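Local atomic coordinates of inorganic pyrophosphatase (Ehrlichia chaffeensis, PDB entry 3LO0), a protein that probably catalyses the magnesium-dependent hydrolysis of inorganic pyrophosphate to two phosphate ions, working as a homohexamer. Residues V95-F99 against D136-N140. Sequence-based numbering, arbitrary orientation.
Sequences VASRF and DQYYN
Arg98 and Asp136 form a salt bridge that joins two loops of the pyrophosphatase fold. NE of Arg98 lies 2.6 Å from OD2 of Asp136, approaching on the syn side of that oxygen, and the N-H...O angle of 137° is far from straight. The guanidinium and carboxylate planes stand 72° apart, so this is not the flat, two-pronged pairing; the bonds to OD1 from NE and NH2 are weak. A bend at chi3 (-80°) swings NE round so that the edge of the guanidinium meets the carboxylate, while the aliphatic CD packs against Tyr138, 3.9 Å from its CD1. A long side chain, apolar along its stem and charged at its end, suits both tasks.

A water ties the pair together again, accepting from the backbone N of Arg98 at 2.8 Å and donating to OD2 of Asp136 at 2.7 Å. OD2 thus receives both the guanidinium and the water, which would probably favour a charged carboxylate. Its other oxygen, OD1, takes the backbone N of Tyr138 at 3.1 Å in an Asx turn; a short acidic side chain can fold back and still reach the arginine. Beside the bridge, the Tyr139 ring extends toward the backbone of Ala96 and Ser97, with CE1 4.3 Å from CB of Ala96, whose small methyl group fits beside a broad ring. Tyr138 covers one face of that ring.

In the next shell, Leu67 O of a second subunit accepts a hydrogen bond from NH2 of Arg98, and Phe66 of that subunit packs on Arg98 and Asp136. The contact therefore lies at a hexamer interface, linking the loop following strand 92-95 to the one between strand 124-131 and helix 150-162, with Tyr139 resting on Val130 and Pro131.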
ATOM      1  N   VAL A  95     -19.255  -7.953   3.049  1.00 17.98           N
ATOM      2  CA  VAL A  95     -18.650  -9.248   2.826  1.00 17.65           C
ATOM      3  C   VAL A  95     -17.328  -9.311   3.563  1.00 19.29           C
ATOM      4  O   VAL A  95     -16.399  -8.624   3.208  1.00 19.89           O
ATOM      5  CB  VAL A  95     -18.426  -9.559   1.350  1.00 18.39           C
ATOM      6  CG1 VAL A  95     -17.971 -11.033   1.166  1.00 17.08           C
ATOM      7  CG2 VAL A  95     -19.724  -9.267   0.520  1.00 17.51           C
ATOM      8  N   ALA A  96     -17.259 -10.120   4.604  1.00 20.68           N
ATOM      9  CA  ALA A  96     -16.001 -10.316   5.318  1.00 22.02           C
ATOM     10  C   ALA A  96     -15.053 -11.081   4.417  1.00 22.86           C
ATOM     11  O   ALA A  96     -15.465 -11.960   3.672  1.00 22.72           O
ATOM     12  CB  ALA A  96     -16.262 -11.078   6.624  1.00 22.92           C
ATOM     13  N   SER A  97     -13.765 -10.723   4.415  1.00 23.47           N
ATOM     14  CA  SER A  97     -12.835 -11.447   3.609  1.00 24.87           C
ATOM     15  C   SER A  97     -11.405 -11.363   4.185  1.00 25.00           C
ATOM     16  O   SER A  97     -11.143 -10.573   5.076  1.00 24.65           O
ATOM     17  CB  SER A  97     -12.902 -10.963   2.163  1.00 25.39           C
ATOM     18  OG  SER A  97     -12.308  -9.707   2.018  1.00 30.21           O
ATOM     19  N   ARG A  98     -10.511 -12.209   3.697  1.00 25.99           N
ATOM     20  CA  ARG A  98      -9.132 -12.246   4.216  1.00 26.84           C
ATOM     21  C   ARG A  98      -8.309 -11.120   3.594  1.00 27.08           C
ATOM     22  O   ARG A  98      -7.272 -10.706   4.145  1.00 25.75           O
ATOM     23  CB  ARG A  98      -8.460 -13.596   3.879  1.00 27.75           C
ATOM     24  CG  ARG A  98      -9.010 -14.848   4.544  1.00 30.02           C
ATOM     25  CD  ARG A  98      -8.047 -16.098   4.359  1.00 30.26           C
ATOM     26  NE  ARG A  98      -8.130 -16.773   3.049  1.00 30.34           N
ATOM     27  CZ  ARG A  98      -7.155 -16.861   2.135  1.00 35.09           C
ATOM     28  NH1 ARG A  98      -5.955 -16.317   2.315  1.00 37.68           N
ATOM     29  NH2 ARG A  98      -7.370 -17.517   1.007  1.00 35.30           N
ATOM     30  N   PHE A  99      -8.738 -10.664   2.412  1.00 26.87           N
ATOM     31  CA  PHE A  99      -8.042  -9.603   1.656  1.00 27.21           C
ATOM     32  C   PHE A  99      -9.084  -8.671   1.030  1.00 26.91           C
ATOM     33  O   PHE A  99     -10.191  -9.118   0.707  1.00 26.17           O
ATOM     34  CB  PHE A  99      -7.202 -10.210   0.538  1.00 27.91           C
ATOM     35  CG  PHE A  99      -6.081 -11.068   1.051  1.00 31.00           C
ATOM     36  CD1 PHE A  99      -4.957 -10.479   1.612  1.00 32.71           C
ATOM     37  CD2 PHE A  99      -6.179 -12.445   1.035  1.00 34.95           C
ATOM     38  CE1 PHE A  99      -3.912 -11.264   2.117  1.00 34.99           C
ATOM     39  CE2 PHE A  99      -5.130 -13.242   1.537  1.00 36.10           C
ATOM     40  CZ  PHE A  99      -4.014 -12.645   2.075  1.00 36.20           C
ATOM     41  N   ASP A 136     -13.499 -18.989  -0.802  1.00 30.34           N
ATOM     42  CA  ASP A 136     -12.518 -19.151   0.280  1.00 31.31           C
ATOM     43  C   ASP A 136     -13.042 -20.118   1.350  1.00 31.89           C
ATOM     44  O   ASP A 136     -14.049 -19.837   1.988  1.00 31.23           O
ATOM     45  CB  ASP A 136     -12.253 -17.785   0.919  1.00 30.57           C
ATOM     46  CG  ASP A 136     -11.004 -17.761   1.809  1.00 32.64           C
ATOM     47  OD1 ASP A 136     -10.378 -18.824   2.035  1.00 33.25           O
ATOM     48  OD2 ASP A 136     -10.656 -16.666   2.302  1.00 31.50           O
ATOM     49  N   GLN A 137     -12.313 -21.202   1.612  1.00 33.39           N
ATOM     50  CA  GLN A 137     -12.738 -22.145   2.649  1.00 34.34           C
ATOM     51  C   GLN A 137     -12.496 -21.658   4.079  1.00 33.42           C
ATOM     52  O   GLN A 137     -12.989 -22.277   5.022  1.00 33.72           O
ATOM     53  CB  GLN A 137     -12.094 -23.528   2.430  1.00 36.16           C
ATOM     54  CG  GLN A 137     -12.295 -24.005   1.002  1.00 39.61           C
ATOM     55  CD  GLN A 137     -12.596 -25.481   0.874  1.00 44.80           C
ATOM     56  OE1 GLN A 137     -12.199 -26.305   1.707  1.00 45.35           O
ATOM     57  NE2 GLN A 137     -13.307 -25.825  -0.192  1.00 47.32           N
ATOM     58  N   TYR A 138     -11.795 -20.536   4.246  1.00 32.38           N
ATOM     59  CA  TYR A 138     -11.527 -20.024   5.572  1.00 32.20           C
ATOM     60  C   TYR A 138     -12.797 -19.872   6.387  1.00 31.33           C
ATOM     61  O   TYR A 138     -12.778 -20.096   7.603  1.00 31.72           O
ATOM     62  CB  TYR A 138     -10.791 -18.679   5.512  1.00 32.18           C
ATOM     63  CG  TYR A 138     -10.268 -18.189   6.840  1.00 33.79           C
ATOM     64  CD1 TYR A 138      -8.985 -18.526   7.277  1.00 37.09           C
ATOM     65  CD2 TYR A 138     -11.036 -17.358   7.652  1.00 37.23           C
ATOM     66  CE1 TYR A 138      -8.493 -18.066   8.499  1.00 39.98           C
ATOM     67  CE2 TYR A 138     -10.555 -16.899   8.886  1.00 38.59           C
ATOM     68  CZ  TYR A 138      -9.282 -17.248   9.294  1.00 41.01           C
ATOM     69  OH  TYR A 138      -8.807 -16.790  10.503  1.00 44.71           O
ATOM     70  N   TYR A 139     -13.879 -19.442   5.737  1.00 30.22           N
ATOM     71  CA  TYR A 139     -15.112 -19.081   6.421  1.00 30.22           C
ATOM     72  C   TYR A 139     -16.136 -20.219   6.471  1.00 31.03           C
ATOM     73  O   TYR A 139     -17.237 -20.002   6.948  1.00 30.06           O
ATOM     74  CB  TYR A 139     -15.738 -17.796   5.779  1.00 29.75           C
ATOM     75  CG  TYR A 139     -14.857 -16.567   5.876  1.00 27.74           C
ATOM     76  CD1 TYR A 139     -14.817 -15.793   7.046  1.00 27.30           C
ATOM     77  CD2 TYR A 139     -14.030 -16.191   4.814  1.00 27.30           C
ATOM     78  CE1 TYR A 139     -13.992 -14.674   7.145  1.00 27.96           C
ATOM     79  CE2 TYR A 139     -13.209 -15.069   4.910  1.00 24.59           C
ATOM     80  CZ  TYR A 139     -13.195 -14.322   6.069  1.00 27.04           C
ATOM     81  OH  TYR A 139     -12.348 -13.223   6.167  1.00 28.31           O
ATOM     82  N   ASN A 140     -15.751 -21.432   6.041  1.00 32.37           N
ATOM     83  CA  ASN A 140     -16.631 -22.610   6.080  1.00 34.44           C
ATOM     84  C   ASN A 140     -17.373 -22.760   7.408  1.00 34.97           C
ATOM     85  O   ASN A 140     -18.550 -23.090   7.418  1.00 34.58           O
ATOM     86  CB  ASN A 140     -15.847 -23.911   5.801  1.00 36.05           C
ATOM     87  CG  ASN A 140     -15.486 -24.100   4.334  1.00 36.88           C
ATOM     88  OD1 ASN A 140     -15.950 -23.373   3.469  1.00 40.60           O
ATOM     89  ND2 ASN A 140     -14.647 -25.098   4.057  1.00 41.82           N
TER
HETATM   90  O   HOH W   1     -11.543 -14.162   1.901  1.00 25.70           O